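Local atomic coordinates of AbiEi antitoxin C-terminal domain-containing protein (Mycobacterium tuberculosis, PDB entry 1ZEL), a protein that is of unknown cellular function but probably binds DNA through a winged-helix domain and carries a domain related to AbiEi-type antitoxins. Residues 62-67 with 73-78. Residues are numbered along the deposited sequence; the frame is centred on the assembly and turned at random.
Sequences GWLVQL and WAFIPP
V65 and A74 form the hydrogen-bonded pair of a short antiparallel hairpin: V65 N reaches A74 O at 2.9 Å, and A74 N reaches V65 O at 2.8 Å, with the hydrogen angle a nearly straight 169°. The ladder runs on one step past the regular strands, where I76 N donates to W63 O at 3.0 Å. L64 with F75 and Q66 with W73 are the flanking non-hydrogen-bonded pairs, and all four of their side chains leave from one face; V65 and A74 point to the other.

W63 and W73 bury more surface against the opposite segment than any other residue here. With CG anti to the carbonyl carbon (chi1 -73°), the W63 indole runs alongside residues 75-78. W63 CE3 lies 3.6 Å from F75 CE1, yet the ring planes, 17° apart, are too far displaced for a true stack. The rim of the indole also receives backbone: I76 O comes within 3.2 Å of W63 CE3, near the ring plane, and P78 N lies in that plane, 3.6 Å from W63 CZ3. At the other end the pyrrole part of W73 lies against strand 64-66, with CD1 3.4 Å from Q66 CA. On the V65 face, V65 CG2 meets I76 CD1 at 4.0 Å.

Beyond the hairpin, R13 O accepts a hydrogen bond from W63 NE1 and R12 makes a cation-pi contact with the indole, while G62 ends helix 51-61 in a Schellman motif, turning the chain into strand 64-66. The hairpin is consistent with the wing of a winged-helix domain: strand 33-34 pairs with W73's backbone, helix 51-61 packs on L64 and W73, helix 19-28 on W63, F75 and P78, and helix 88-96 on L67 and A74.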
# COMPACT_ATOMS: atom_id res chain seq x y z
N GLY A 62 10.55 23.33 -14.69
CA GLY A 62 10.92 22.24 -13.75
C GLY A 62 10.41 22.38 -12.34
O GLY A 62 10.81 21.59 -11.46
N TRP A 63 9.54 23.36 -12.11
CA TRP A 63 9.03 23.63 -10.77
C TRP A 63 7.84 22.74 -10.40
O TRP A 63 7.66 22.42 -9.24
CB TRP A 63 8.64 25.11 -10.62
CG TRP A 63 9.86 26.03 -10.52
CD1 TRP A 63 10.34 26.89 -11.49
CD2 TRP A 63 10.74 26.14 -9.40
NE1 TRP A 63 11.47 27.54 -11.02
CE2 TRP A 63 11.73 27.09 -9.74
CE3 TRP A 63 10.79 25.51 -8.14
CZ2 TRP A 63 12.77 27.43 -8.85
CZ3 TRP A 63 11.82 25.84 -7.25
CH2 TRP A 63 12.81 26.80 -7.62
N LEU A 64 7.01 22.41 -11.39
CA LEU A 64 5.85 21.53 -11.20
C LEU A 64 6.07 20.28 -12.05
O LEU A 64 6.48 20.37 -13.21
CB LEU A 64 4.56 22.26 -11.68
CG LEU A 64 4.12 23.49 -10.88
CD1 LEU A 64 2.80 24.04 -11.46
CD2 LEU A 64 3.98 23.19 -9.35
N VAL A 65 5.78 19.11 -11.47
CA VAL A 65 5.85 17.85 -12.21
C VAL A 65 4.47 17.22 -12.13
O VAL A 65 3.90 17.07 -11.02
CB VAL A 65 6.91 16.90 -11.62
CG1 VAL A 65 6.81 15.50 -12.25
CG2 VAL A 65 8.32 17.48 -11.85
N GLN A 66 3.92 16.91 -13.30
CA GLN A 66 2.57 16.38 -13.38
C GLN A 66 2.44 15.07 -12.62
O GLN A 66 3.28 14.16 -12.77
CB GLN A 66 2.12 16.21 -14.84
CG GLN A 66 0.63 16.03 -14.97
CD GLN A 66 0.17 16.07 -16.42
OE1 GLN A 66 0.68 16.86 -17.22
NE2 GLN A 66 -0.79 15.23 -16.76
N LEU A 67 1.40 14.97 -11.79
CA LEU A 67 1.10 13.72 -11.11
C LEU A 67 -0.01 12.93 -11.84
O LEU A 67 -0.69 13.48 -12.70
CB LEU A 67 0.74 13.98 -9.64
CG LEU A 67 1.90 14.44 -8.76
CD1 LEU A 67 1.34 14.86 -7.36
CD2 LEU A 67 3.07 13.39 -8.64
N TRP A 73 -0.19 18.29 -9.35
CA TRP A 73 1.22 18.43 -9.66
C TRP A 73 1.97 18.33 -8.36
O TRP A 73 1.43 18.60 -7.30
CB TRP A 73 1.51 19.80 -10.29
CG TRP A 73 0.99 19.90 -11.65
CD1 TRP A 73 1.66 19.65 -12.82
CD2 TRP A 73 -0.34 20.25 -12.01
NE1 TRP A 73 0.81 19.82 -13.89
CE2 TRP A 73 -0.43 20.17 -13.42
CE3 TRP A 73 -1.47 20.61 -11.28
CZ2 TRP A 73 -1.61 20.47 -14.12
CZ3 TRP A 73 -2.65 20.89 -11.98
CH2 TRP A 73 -2.71 20.81 -13.38
N ALA A 74 3.24 17.95 -8.46
CA ALA A 74 4.17 18.07 -7.35
C ALA A 74 5.04 19.31 -7.55
O ALA A 74 5.56 19.55 -8.65
CB ALA A 74 5.06 16.79 -7.25
N PHE A 75 5.19 20.09 -6.48
CA PHE A 75 6.13 21.21 -6.46
C PHE A 75 7.49 20.67 -6.02
O PHE A 75 7.59 20.02 -5.00
CB PHE A 75 5.63 22.28 -5.48
CG PHE A 75 6.57 23.46 -5.31
CD1 PHE A 75 6.87 24.30 -6.39
CD2 PHE A 75 7.18 23.70 -4.08
CE1 PHE A 75 7.73 25.36 -6.24
CE2 PHE A 75 8.03 24.77 -3.91
CZ PHE A 75 8.30 25.62 -5.01
N ILE A 76 8.53 20.95 -6.80
CA ILE A 76 9.87 20.56 -6.42
C ILE A 76 10.46 21.83 -5.78
O ILE A 76 10.60 22.85 -6.45
CB ILE A 76 10.72 20.09 -7.63
CG1 ILE A 76 9.91 19.23 -8.62
CG2 ILE A 76 12.03 19.40 -7.15
CD1 ILE A 76 9.26 17.95 -8.02
N PRO A 77 10.78 21.76 -4.48
CA PRO A 77 11.16 22.93 -3.73
C PRO A 77 12.54 23.47 -4.11
O PRO A 77 13.40 22.70 -4.53
CB PRO A 77 11.12 22.47 -2.28
CG PRO A 77 11.17 20.99 -2.33
CD PRO A 77 10.73 20.55 -3.65
N PRO A 78 12.76 24.78 -3.90
CA PRO A 78 14.07 25.34 -4.20
C PRO A 78 15.18 24.55 -3.51
O PRO A 78 15.03 24.15 -2.36
CB PRO A 78 13.98 26.74 -3.61
CG PRO A 78 12.51 27.07 -3.73
CD PRO A 78 11.84 25.80 -3.37